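Local atomic coordinates of carboxylic ester hydrolase (Aspergillus niger, PDB entry 7K4O), a protein that probably hydrolyses ester bonds of tannins, acting as a tannin acyl hydrolase (tannase) and serine esterase that can hold gallic acid in its pocket. Residues M135-A138 against N139-D143; L147-A151 against Y152-R156; A212-W215 against S216-Q219; E355-L359 against L360-N364. All blocks are in the same frame, centred on the assembly; numbering follows the deposited sequence. Where two conformers were deposited one is given.

Contact 1: residues M135-A138 against N139-D143. With NAG (2-acetamido-2-deoxy-beta-D-glucopyranose), chain H.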
loop_
_atom_site.group_PDB
_atom_site.type_symbol
_atom_site.label_atom_id
_atom_site.label_comp_id
_atom_site.label_asym_id
_atom_site.label_seq_id
_atom_site.Cartn_x
_atom_site.Cartn_y
_atom_site.Cartn_z
ATOM N N MET A 135 -13.673 13.387 -9.068
ATOM C CA MET A 135 -12.840 14.392 -8.368
ATOM C C MET A 135 -13.120 15.808 -8.882
ATOM O O MET A 135 -12.838 16.740 -8.105
ATOM C CB MET A 135 -11.360 14.041 -8.508
ATOM C CG MET A 135 -10.425 14.768 -7.601
ATOM S SD MET A 135 -10.707 14.493 -5.828
ATOM C CE MET A 135 -10.017 12.847 -5.715
ATOM N N LEU A 136 -13.603 15.980 -10.120
ATOM C CA LEU A 136 -13.723 17.334 -10.709
ATOM C C LEU A 136 -15.177 17.671 -10.967
ATOM O O LEU A 136 -15.899 16.903 -11.617
ATOM C CB LEU A 136 -12.922 17.455 -12.004
ATOM C CG LEU A 136 -11.442 17.179 -11.917
ATOM C CD1 LEU A 136 -10.823 17.250 -13.307
ATOM C CD2 LEU A 136 -10.721 18.070 -10.942
ATOM N N LEU A 137 -15.612 18.824 -10.479
ATOM C CA LEU A 137 -16.922 19.388 -10.856
ATOM C C LEU A 137 -16.890 20.004 -12.268
ATOM O O LEU A 137 -17.955 20.043 -12.927
ATOM C CB LEU A 137 -17.373 20.418 -9.832
ATOM C CG LEU A 137 -17.627 19.918 -8.410
ATOM C CD1 LEU A 137 -17.982 21.071 -7.496
ATOM C CD2 LEU A 137 -18.753 18.864 -8.412
ATOM N N ALA A 138 -15.746 20.505 -12.684
ATOM C CA ALA A 138 -15.497 21.157 -13.987
ATOM C C ALA A 138 -13.995 21.210 -14.127
ATOM O O ALA A 138 -13.266 20.964 -13.163
ATOM C CB ALA A 138 -16.104 22.555 -14.052
ATOM N N ASN A 139 -13.518 21.568 -15.304
ATOM C CA ASN A 139 -12.093 21.804 -15.497
ATOM C C ASN A 139 -11.721 23.035 -14.677
ATOM O O ASN A 139 -12.347 24.104 -14.887
ATOM C CB ASN A 139 -11.732 21.946 -16.969
ATOM C CG ASN A 139 -11.830 20.617 -17.696
ATOM O OD1 ASN A 139 -11.394 19.564 -17.184
ATOM N ND2 ASN A 139 -12.467 20.646 -18.841
ATOM N N GLY A 140 -10.806 22.838 -13.737
ATOM C CA GLY A 140 -10.365 23.842 -12.764
ATOM C C GLY A 140 -11.085 23.807 -11.443
ATOM O O GLY A 140 -10.688 24.582 -10.590
ATOM N N THR A 141 -12.087 22.954 -11.265
ATOM C CA THR A 141 -12.904 22.995 -10.026
ATOM C C THR A 141 -12.928 21.608 -9.368
ATOM O O THR A 141 -13.570 20.712 -9.893
ATOM C CB THR A 141 -14.330 23.441 -10.327
ATOM O OG1 THR A 141 -14.298 24.664 -11.077
ATOM C CG2 THR A 141 -15.135 23.673 -9.082
ATOM N N LEU A 142 -12.163 21.466 -8.301
ATOM C CA LEU A 142 -12.288 20.221 -7.492
ATOM C C LEU A 142 -13.656 20.017 -6.726
ATOM O O LEU A 142 -14.405 20.948 -6.241
ATOM C CB LEU A 142 -11.171 20.296 -6.449
ATOM C CG LEU A 142 -10.470 18.991 -6.109
ATOM C CD1 LEU A 142 -9.567 18.557 -7.242
ATOM C CD2 LEU A 142 -9.675 19.143 -4.826
ATOM N N ASP A 143 -14.100 18.766 -6.730
ATOM C CA ASP A 143 -15.204 18.368 -5.847
ATOM C C ASP A 143 -14.542 18.085 -4.486
ATOM O O ASP A 143 -13.942 16.976 -4.298
ATOM C CB ASP A 143 -15.904 17.150 -6.400
ATOM C CG ASP A 143 -17.137 16.738 -5.630
ATOM O OD1 ASP A 143 -17.199 17.040 -4.426
ATOM O OD2 ASP A 143 -18.046 16.118 -6.238
HETATM C C1 NAG H . -12.580 19.507 -19.752
HETATM C C2 NAG H . -13.845 19.398 -20.568
HETATM C C3 NAG H . -13.766 18.247 -21.559
HETATM C C4 NAG H . -12.553 18.556 -22.416
HETATM C C5 NAG H . -11.306 18.658 -21.518
HETATM C C6 NAG H . -9.965 18.839 -22.231
HETATM C C7 NAG H . -15.091 18.215 -18.786
HETATM C C8 NAG H . -15.514 18.532 -17.359
HETATM N N2 NAG H . -14.813 19.284 -19.509
HETATM O O3 NAG H . -15.013 18.124 -22.225
HETATM O O4 NAG H . -12.192 17.444 -23.209
HETATM O O5 NAG H . -11.499 19.744 -20.641
HETATM O O6 NAG H . -10.101 19.846 -23.249
HETATM O O7 NAG H . -14.896 17.094 -19.222
#
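Met135 O takes one hydrogen bond and one CA-H...O contact. Asp143 N makes a nearly straight backbone hydrogen bond to Met135 O at 2.8 Å, coming from above the carbonyl plane. Leu142 CA adds the CA-H...O contact to Met135 O at 3.6 Å. Thr141 O is held in a similar way. Leu137 N bonds to Thr141 O at 2.8 Å, with a bent N-H...O angle of 138°, while Leu136 CA-H also points to it. Leu137 and Ala138 both face Thr141, which makes a classic beta bulge in this small antiparallel hairpin. A type II turn from Ala138 to Thr141 closes the loop, with Thr141 N bonded to Ala138 O at 3.0 Å. Gly140 takes the positive phi (94°) that this turn requires.

Side chains pack on two sides. Leu142 CD1 lies 3.9 Å from Met135 CG and also meets Leu136 CD2. The Met135 and Leu142 side chains run side by side. Leu137 CB meets Thr141 CG2. With CG anti to the backbone N (chi1 -175°), Asp143 sets its carboxylate beside a methyl of Leu137, Asp143 OD2 lying 3.6 Å from Leu137 CD2. These two side chains cross at about a right angle. Asp143 OD1 caps Thr146 N at the start of helix 144-169.

Asn139 ND2 is bonded covalently to C1 of an N-acetylglucosamine. Asn139, Gly140 and Thr141 form an Asn-X-Thr sequon. The sequon sits on the turn, and the backbone bonds hold the chain that carries the sugar.

Contact 2: residues L147-A151 against Y152-R156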
loop_
_atom_site.group_PDB
_atom_site.type_symbol
_atom_site.label_atom_id
_atom_site.label_comp_id
_atom_site.label_asym_id
_atom_site.label_seq_id
_atom_site.Cartn_x
_atom_site.Cartn_y
_atom_site.Cartn_z
ATOM N N LEU A 147 -12.701 14.686 -2.551
ATOM C CA LEU A 147 -11.369 14.741 -1.960
ATOM C C LEU A 147 -11.412 14.272 -0.508
ATOM O O LEU A 147 -10.600 13.406 -0.146
ATOM C CB LEU A 147 -10.808 16.167 -2.047
ATOM C CG LEU A 147 -9.505 16.385 -1.331
ATOM C CD1 LEU A 147 -8.382 15.634 -2.010
ATOM C CD2 LEU A 147 -9.115 17.853 -1.260
ATOM N N TYR A 148 -12.313 14.842 0.283
ATOM C CA TYR A 148 -12.355 14.519 1.733
ATOM C C TYR A 148 -12.826 13.063 1.938
ATOM O O TYR A 148 -12.268 12.387 2.855
ATOM C CB TYR A 148 -13.229 15.511 2.507
ATOM C CG TYR A 148 -12.433 16.709 2.956
ATOM C CD1 TYR A 148 -12.103 17.720 2.052
ATOM C CD2 TYR A 148 -12.039 16.884 4.270
ATOM C CE1 TYR A 148 -11.367 18.825 2.461
ATOM C CE2 TYR A 148 -11.279 17.974 4.691
ATOM C CZ TYR A 148 -10.959 18.970 3.773
ATOM O OH TYR A 148 -10.262 20.086 4.157
ATOM N N MET A 149 -13.847 12.623 1.210
ATOM C CA MET A 149 -14.312 11.227 1.337
ATOM C C MET A 149 -13.172 10.242 0.968
ATOM O O MET A 149 -12.913 9.298 1.736
ATOM C CB MET A 149 -15.506 11.019 0.425
ATOM C CG MET A 149 -16.790 11.598 0.990
ATOM S SD MET A 149 -17.352 10.720 2.501
ATOM C CE MET A 149 -18.197 9.349 1.708
ATOM N N PHE A 150 -12.445 10.468 -0.119
ATOM C CA PHE A 150 -11.312 9.605 -0.502
ATOM C C PHE A 150 -10.202 9.694 0.534
ATOM O O PHE A 150 -9.613 8.668 0.926
ATOM C CB PHE A 150 -10.805 10.010 -1.887
ATOM C CG PHE A 150 -9.738 9.141 -2.499
ATOM C CD1 PHE A 150 -9.913 7.774 -2.649
ATOM C CD2 PHE A 150 -8.564 9.693 -2.968
ATOM C CE1 PHE A 150 -8.945 6.996 -3.261
ATOM C CE2 PHE A 150 -7.567 8.904 -3.541
ATOM C CZ PHE A 150 -7.785 7.578 -3.734
ATOM N N ALA A 151 -9.876 10.907 0.991
ATOM C CA ALA A 151 -8.769 11.165 1.923
ATOM C C ALA A 151 -8.961 10.362 3.209
ATOM O O ALA A 151 -7.987 9.722 3.607
ATOM C CB ALA A 151 -8.618 12.635 2.224
ATOM N N TYR A 152 -10.104 10.528 3.866
ATOM C CA TYR A 152 -10.296 9.904 5.196
ATOM C C TYR A 152 -11.748 9.810 5.621
ATOM O O TYR A 152 -12.024 9.033 6.557
ATOM C CB TYR A 152 -9.489 10.654 6.263
ATOM C CG TYR A 152 -9.967 12.043 6.596
ATOM C CD1 TYR A 152 -10.976 12.253 7.516
ATOM C CD2 TYR A 152 -9.396 13.176 5.985
ATOM C CE1 TYR A 152 -11.398 13.541 7.841
ATOM C CE2 TYR A 152 -9.793 14.461 6.315
ATOM C CZ TYR A 152 -10.793 14.643 7.243
ATOM O OH TYR A 152 -11.215 15.920 7.568
ATOM N N LYS A 153 -12.669 10.546 5.041
ATOM C CA LYS A 153 -13.996 10.629 5.683
ATOM C C LYS A 153 -14.785 9.351 5.405
ATOM O O LYS A 153 -15.593 8.921 6.285
ATOM C CB LYS A 153 -14.752 11.883 5.219
ATOM C CG LYS A 153 -16.035 12.151 5.959
ATOM C CD LYS A 153 -16.540 13.618 5.781
ATOM C CE LYS A 153 -16.939 13.920 4.347
ATOM N NZ LYS A 153 -17.630 15.229 4.248
ATOM N N ALA A 154 -14.703 8.778 4.220
ATOM C CA ALA A 154 -15.496 7.580 3.855
ATOM C C ALA A 154 -15.144 6.400 4.787
ATOM O O ALA A 154 -16.063 5.662 5.234
ATOM C CB ALA A 154 -15.239 7.173 2.408
ATOM N N HIS A 155 -13.883 6.234 5.109
ATOM C CA HIS A 155 -13.492 5.099 5.989
ATOM C C HIS A 155 -13.944 5.325 7.435
ATOM O O HIS A 155 -14.364 4.359 8.115
ATOM C CB HIS A 155 -12.007 4.836 5.917
ATOM C CG HIS A 155 -11.657 3.887 4.840
ATOM N ND1 HIS A 155 -12.054 2.532 4.898
ATOM C CD2 HIS A 155 -11.050 4.085 3.652
ATOM C CE1 HIS A 155 -11.667 1.958 3.776
ATOM N NE2 HIS A 155 -11.023 2.867 3.005
ATOM N N ARG A 156 -13.933 6.557 7.894
ATOM C CA ARG A 156 -14.476 6.887 9.230
ATOM C C ARG A 156 -15.954 6.488 9.299
ATOM O O ARG A 156 -16.382 5.848 10.296
ATOM C CB ARG A 156 -14.250 8.371 9.491
ATOM C CG ARG A 156 -14.806 8.871 10.800
ATOM C CD ARG A 156 -14.307 8.078 11.935
ATOM N NE ARG A 156 -14.660 8.786 13.181
ATOM C CZ ARG A 156 -14.474 8.248 14.391
ATOM N NH1 ARG A 156 -13.882 7.074 14.537
ATOM N NH2 ARG A 156 -14.817 8.931 15.457
HETATM O O HOH W 1 -11.750 7.459 3.522
#
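Tyr148 O accepts two backbone bonds in a wider pi-type turn of helix 144-169. Tyr152 N reaches Tyr148 O at 3.0 Å and Lys153 N reaches it at 2.9 Å, from opposite faces of the carbonyl plane. One residue on, Ala154 N donates to Met149 O at 3.1 Å, on a lone pair and again over a five-residue step.

Side chains pack along the same turn. Those of Tyr148 and Tyr152 point the same way, and their rings meet obliquely, planes 66° apart. Tyr152 OH sits at the edge of the Tyr148 ring, 3.5 Å from Tyr148 CD2. A chi1 of 69°, with CG between backbone N and carbonyl carbon, places the Tyr152 ring there. The Met149 chain, bent at chi2 and chi3, brings its SD 3.7 Å from Lys153 CE and its CE methyl against Ala154 CB.

Farther out, the chain is tied to helix 187-196. Arg190 bonds to the carbonyl oxygens of Phe150 and Ala151, and Gln195 NE2 to that of Tyr152. Lys153 NZ forms a salt bridge with Glu145 two turns back.

A water bridges the turn: it donates to Met149 O at 2.8 Å and accepts from His155 N at 2.9 Å.

Contact 3: residues A212-W215 against S216-Q219. With GDE (3,4,5-trihydroxybenzoic acid), chain J.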
loop_
_atom_site.group_PDB
_atom_site.type_symbol
_atom_site.label_atom_id
_atom_site.label_comp_id
_atom_site.label_asym_id
_atom_site.label_seq_id
_atom_site.Cartn_x
_atom_site.Cartn_y
_atom_site.Cartn_z
ATOM N N ALA A 212 0.524 4.066 -0.148
ATOM C CA ALA A 212 0.661 5.247 -1.028
ATOM C C ALA A 212 0.504 6.556 -0.243
ATOM O O ALA A 212 -0.221 7.464 -0.714
ATOM C CB ALA A 212 -0.286 5.132 -2.152
ATOM N N PHE A 213 1.156 6.644 0.918
ATOM C CA PHE A 213 1.161 7.900 1.704
ATOM C C PHE A 213 2.315 8.804 1.201
ATOM O O PHE A 213 2.952 8.531 0.165
ATOM C CB PHE A 213 1.146 7.595 3.189
ATOM C CG PHE A 213 2.297 6.808 3.751
ATOM C CD1 PHE A 213 3.456 6.578 3.050
ATOM C CD2 PHE A 213 2.185 6.314 5.056
ATOM C CE1 PHE A 213 4.514 5.910 3.659
ATOM C CE2 PHE A 213 3.222 5.604 5.637
ATOM C CZ PHE A 213 4.402 5.470 4.963
ATOM N N ARG A 214 2.539 9.892 1.912
ATOM C CA ARG A 214 3.479 10.961 1.499
ATOM C C ARG A 214 3.090 11.398 0.088
ATOM O O ARG A 214 3.966 11.557 -0.781
ATOM C CB ARG A 214 4.931 10.495 1.632
ATOM C CG ARG A 214 5.911 11.640 1.791
ATOM C CD ARG A 214 7.318 11.171 2.090
ATOM N NE ARG A 214 7.366 10.537 3.424
ATOM C CZ ARG A 214 7.505 9.232 3.682
ATOM N NH1 ARG A 214 7.650 8.353 2.717
ATOM N NH2 ARG A 214 7.415 8.844 4.931
ATOM N N TRP A 215 1.807 11.681 -0.113
ATOM C CA TRP A 215 1.136 11.832 -1.409
ATOM C C TRP A 215 1.941 12.694 -2.411
ATOM O O TRP A 215 2.175 12.209 -3.531
ATOM C CB TRP A 215 -0.261 12.412 -1.205
ATOM C CG TRP A 215 -1.051 12.384 -2.477
ATOM C CD1 TRP A 215 -1.181 13.355 -3.426
ATOM C CD2 TRP A 215 -1.931 11.324 -2.875
ATOM N NE1 TRP A 215 -1.996 12.916 -4.422
ATOM C CE2 TRP A 215 -2.494 11.682 -4.124
ATOM C CE3 TRP A 215 -2.258 10.069 -2.328
ATOM C CZ2 TRP A 215 -3.335 10.823 -4.825
ATOM C CZ3 TRP A 215 -3.108 9.239 -3.010
ATOM C CH2 TRP A 215 -3.641 9.606 -4.242
ATOM N N SER A 216 2.314 13.915 -2.028
ATOM C CA SER A 216 2.896 14.850 -3.022
ATOM C C SER A 216 4.232 14.288 -3.520
ATOM O O SER A 216 4.624 14.648 -4.651
ATOM C CB SER A 216 3.003 16.272 -2.436
ATOM O OG SER A 216 3.956 16.338 -1.387
ATOM N N PHE A 217 4.974 13.561 -2.699
ATOM C CA PHE A 217 6.303 13.034 -3.081
ATOM C C PHE A 217 6.085 11.745 -3.849
ATOM O O PHE A 217 6.660 11.542 -4.911
ATOM C CB PHE A 217 7.167 12.845 -1.843
ATOM C CG PHE A 217 7.695 14.117 -1.227
ATOM C CD1 PHE A 217 6.855 15.017 -0.588
ATOM C CD2 PHE A 217 9.030 14.464 -1.359
ATOM C CE1 PHE A 217 7.327 16.218 -0.104
ATOM C CE2 PHE A 217 9.511 15.637 -0.820
ATOM C CZ PHE A 217 8.666 16.512 -0.202
ATOM N N GLN A 218 5.214 10.860 -3.346
ATOM C CA GLN A 218 5.010 9.527 -3.937
ATOM C C GLN A 218 4.432 9.681 -5.341
ATOM O O GLN A 218 4.844 8.959 -6.259
ATOM C CB GLN A 218 4.050 8.721 -3.053
ATOM C CG GLN A 218 3.469 7.494 -3.755
ATOM C CD GLN A 218 4.503 6.566 -4.376
ATOM O OE1 GLN A 218 5.641 6.511 -3.916
ATOM N NE2 GLN A 218 4.042 5.799 -5.352
ATOM N N GLN A 219 3.402 10.532 -5.561
ATOM C CA GLN A 219 2.769 10.574 -6.883
ATOM C C GLN A 219 3.737 11.260 -7.876
ATOM O O GLN A 219 3.905 10.782 -9.014
ATOM C CB GLN A 219 1.433 11.309 -6.886
ATOM C CG GLN A 219 0.401 10.801 -5.863
ATOM C CD GLN A 219 0.225 9.308 -5.879
ATOM O OE1 GLN A 219 0.416 8.654 -6.909
ATOM N NE2 GLN A 219 -0.272 8.771 -4.749
HETATM O OAA GDE J . -2.886 1.422 -5.085
HETATM O OAB GDE J . -1.486 0.401 -6.461
HETATM O OAC GDE J . -1.440 6.343 -5.477
HETATM O OAD GDE J . 2.323 3.781 -6.927
HETATM O OAE GDE J . 1.218 6.153 -6.378
HETATM C CAF GDE J . -1.654 3.895 -5.644
HETATM C CAG GDE J . 0.266 2.583 -6.385
HETATM C CAH GDE J . -1.865 1.426 -5.836
HETATM C CAI GDE J . -0.901 5.071 -5.779
HETATM C CAJ GDE J . 1.017 3.775 -6.558
HETATM C CAK GDE J . -1.062 2.696 -6.004
HETATM C CAL GDE J . 0.442 4.974 -6.234
#
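The gallic acid pocket is lined here by Ala212 of the loop after strand 205-209 and by Gln218 and Gln219 of helix 215-221. Gln219 meets two neighbouring hydroxyls of the ligand with its amide. Gln219 OE1 accepts from ligand OAE at 2.7 Å, with a weak bond from OAC. Gln219 NE2 donates to ligand OAC at 2.8 Å. Gln218 NE2 gives an almost straight bond to ligand OAE at 3.0 Å, so OAE accepts from one glutamine and donates to the other. Gln218 NE2 also bonds to Ser421 O. Ala212 CB packs on ring carbon CAI of the ligand at 3.7 Å.

Trp215 backs Gln219. Gln219 CG makes a CH-pi contact over the five-membered ring of Trp215, 3.6 Å from its centroid. Gln219 NE2 lies over the same indole, offset toward the rim, with the amide plane turned 50° from the ring. With CG beside the backbone N (chi1 -54°), a bend at chi2 (-49°) folds the chain across that face and delivers the amide to the ligand.

The helix start is held by the carbonyl of the N-cap residue. Arg214 O accepts from Phe217 N and, at 2.9 Å, from Gln218 N, on opposite faces of its plane. Gln219 N follows with a bond to Trp215 O.

His222, Ser421 and His465 also hydrogen-bond the ligand. This is consistent with the acyl-binding site of a tannase, a serine esterase of the alpha/beta-hydrolase clan.

Contact 4: residues E355-L359 against L360-N364; sequences EYIAL and LVDKN. With NAG (2-acetamido-2-deoxy-beta-D-glucopyranose), chain E.
Ile357 O accepts two backbone hydrogen bonds near the end of helix 351-361. Asp362 N comes to Ile357 O at 2.8 Å, almost in line with its C=O, and Val361 N at 3.3 Å from above the carbonyl plane. Leu360 N bonds to Tyr356 O in the usual helical way. The longer step from Asp362 belongs to a wider pi-type turn. Ala358 O then receives Asn364 N at 2.9 Å, a bond that spans six residues. Leu359 O is buried and has no hydrogen-bond donor; Lys363 CA approaches it at 3.2 Å in a CA-H...O contact. Lys363 NZ donates to Leu360 O at 3.2 Å, and it also forms a salt bridge with Glu389.

Apolar contacts centre on Tyr356. The CG2 methyl of Val361 makes a CH-pi contact over one face of the ring, 4.0 Å from the centroid and offset toward the rim. Leu360 comes across at about a right angle, with its CD1 in plane at the ring edge and its CB near CE1. Tyr356 CG is anti to the backbone N (chi1 169°), which puts one ring face under Val361 CG2 and the edge at Leu360 CD1. Ile357 CD1 meets Val361 CG2 at 3.9 Å, the two side chains pointing the same way.

The covalent link is to sugar. Asn364 ND2 carries C1 of an N-acetylglucosamine, and Asp362 CB lies 3.6 Å from its O5.

Lys363 leaves helical angles with positive phi (59°) and turns the chain into the glycosylated loop, as residues in the left-handed helical region commonly do at helix C-termini.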
loop_
_atom_site.group_PDB
_atom_site.type_symbol
_atom_site.label_atom_id
_atom_site.label_comp_id
_atom_site.label_asym_id
_atom_site.label_seq_id
_atom_site.Cartn_x
_atom_site.Cartn_y
_atom_site.Cartn_z
ATOM N N GLU A 355 -1.309 11.385 -13.946
ATOM C CA GLU A 355 -2.674 11.567 -13.437
ATOM C C GLU A 355 -2.640 12.532 -12.237
ATOM O O GLU A 355 -3.601 13.336 -12.087
ATOM C CB GLU A 355 -3.317 10.243 -13.035
ATOM C CG GLU A 355 -4.697 10.439 -12.404
ATOM C CD GLU A 355 -5.634 9.266 -12.472
ATOM O OE1 GLU A 355 -5.177 8.148 -12.775
ATOM O OE2 GLU A 355 -6.839 9.478 -12.251
ATOM N N TYR A 356 -1.702 12.410 -11.312
ATOM C CA TYR A 356 -1.617 13.320 -10.154
ATOM C C TYR A 356 -1.550 14.783 -10.664
ATOM O O TYR A 356 -2.351 15.632 -10.227
ATOM C CB TYR A 356 -0.457 13.009 -9.233
ATOM C CG TYR A 356 -0.225 14.091 -8.212
ATOM C CD1 TYR A 356 -1.215 14.421 -7.319
ATOM C CD2 TYR A 356 0.948 14.814 -8.135
ATOM C CE1 TYR A 356 -1.063 15.459 -6.408
ATOM C CE2 TYR A 356 1.152 15.786 -7.169
ATOM C CZ TYR A 356 0.141 16.117 -6.291
ATOM O OH TYR A 356 0.290 17.134 -5.387
ATOM N N ILE A 357 -0.634 15.057 -11.575
ATOM C CA ILE A 357 -0.486 16.460 -12.079
ATOM C C ILE A 357 -1.774 16.903 -12.761
ATOM O O ILE A 357 -2.284 18.009 -12.460
ATOM C CB ILE A 357 0.756 16.612 -12.967
ATOM C CG1 ILE A 357 2.033 16.227 -12.221
ATOM C CG2 ILE A 357 0.812 18.034 -13.551
ATOM C CD1 ILE A 357 2.240 16.860 -10.862
ATOM N N ALA A 358 -2.320 16.095 -13.661
ATOM C CA ALA A 358 -3.516 16.495 -14.431
ATOM C C ALA A 358 -4.728 16.668 -13.505
ATOM O O ALA A 358 -5.526 17.606 -13.695
ATOM C CB ALA A 358 -3.796 15.513 -15.536
ATOM N N LEU A 359 -4.946 15.740 -12.555
ATOM C CA LEU A 359 -6.193 15.675 -11.768
ATOM C C LEU A 359 -6.142 16.622 -10.555
ATOM O O LEU A 359 -7.150 17.246 -10.267
ATOM C CB LEU A 359 -6.402 14.247 -11.263
ATOM C CG LEU A 359 -7.744 14.002 -10.587
ATOM C CD1 LEU A 359 -8.893 14.095 -11.570
ATOM C CD2 LEU A 359 -7.669 12.665 -9.863
ATOM N N LEU A 360 -5.053 16.618 -9.799
ATOM C CA LEU A 360 -5.036 17.248 -8.478
ATOM C C LEU A 360 -4.150 18.499 -8.442
ATOM O O LEU A 360 -4.218 19.224 -7.474
ATOM C CB LEU A 360 -4.625 16.214 -7.440
ATOM C CG LEU A 360 -5.707 15.177 -7.131
ATOM C CD1 LEU A 360 -5.059 13.994 -6.438
ATOM C CD2 LEU A 360 -6.787 15.794 -6.268
ATOM N N VAL A 361 -3.343 18.745 -9.459
ATOM C CA VAL A 361 -2.567 19.999 -9.560
ATOM C C VAL A 361 -3.254 20.904 -10.583
ATOM O O VAL A 361 -3.769 21.975 -10.199
ATOM C CB VAL A 361 -1.099 19.714 -9.885
ATOM C CG1 VAL A 361 -0.347 21.044 -10.034
ATOM C CG2 VAL A 361 -0.447 18.833 -8.821
ATOM N N ASP A 362 -3.366 20.457 -11.821
ATOM C CA ASP A 362 -4.006 21.247 -12.915
ATOM C C ASP A 362 -5.524 21.188 -12.825
ATOM O O ASP A 362 -6.243 22.087 -13.355
ATOM C CB ASP A 362 -3.534 20.731 -14.266
ATOM C CG ASP A 362 -2.037 20.923 -14.526
ATOM O OD1 ASP A 362 -1.366 21.640 -13.778
ATOM O OD2 ASP A 362 -1.550 20.278 -15.475
ATOM N N LYS A 363 -6.066 20.113 -12.247
ATOM C CA LYS A 363 -7.518 19.936 -12.044
ATOM C C LYS A 363 -8.275 19.980 -13.376
ATOM O O LYS A 363 -9.411 20.472 -13.433
ATOM C CB LYS A 363 -8.032 20.938 -11.020
ATOM C CG LYS A 363 -7.336 20.839 -9.664
ATOM C CD LYS A 363 -7.683 21.988 -8.746
ATOM C CE LYS A 363 -7.035 21.987 -7.376
ATOM N NZ LYS A 363 -5.548 22.110 -7.378
ATOM N N ASN A 364 -7.718 19.351 -14.402
ATOM C CA ASN A 364 -8.424 19.369 -15.704
ATOM C C ASN A 364 -8.180 18.139 -16.554
ATOM O O ASN A 364 -8.331 18.274 -17.780
ATOM C CB ASN A 364 -8.035 20.622 -16.489
ATOM C CG ASN A 364 -6.567 20.739 -16.800
ATOM O OD1 ASN A 364 -5.799 19.780 -16.626
ATOM N ND2 ASN A 364 -6.167 21.912 -17.314
HETATM C C1 NAG E . -4.845 22.268 -17.692
HETATM C C2 NAG E . -4.743 23.001 -19.073
HETATM C C3 NAG E . -3.346 23.468 -19.329
HETATM C C4 NAG E . -2.943 24.402 -18.163
HETATM C C5 NAG E . -3.106 23.652 -16.847
HETATM C C6 NAG E . -2.890 24.614 -15.682
HETATM C C7 NAG E . -6.395 22.139 -20.681
HETATM C C8 NAG E . -6.650 21.076 -21.701
HETATM N N2 NAG E . -5.214 22.083 -20.097
HETATM O O3 NAG E . -3.511 24.155 -20.569
HETATM O O4 NAG E . -1.540 24.702 -18.201
HETATM O O5 NAG E . -4.404 23.171 -16.735
HETATM O O6 NAG E . -4.072 25.399 -15.389
HETATM O O7 NAG E . -7.196 23.010 -20.467
#

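Along the chain the four contacts come in series; none nests in or crosses another. Contact 1 closes the hairpin loop, and strand 141-142 leads straight into helix 144-169, which carries contact 2. The two touch where Leu142 and Met135 pack on Leu147. Contact 3 follows strand 205-209 and starts helix 215-221; Trp215 meets Phe150 of contact 2. Contact 4 lies at the C-terminal part of helix 351-361 and the loop after it. It joins contact 1 through a probable hydrogen bond from Gly140 N to Lys363 O (2.8 Å), and contact 3 through Tyr356 against Trp215 and Gln219. The glycosylated edge is thus connected by packing to the gallic acid pocket.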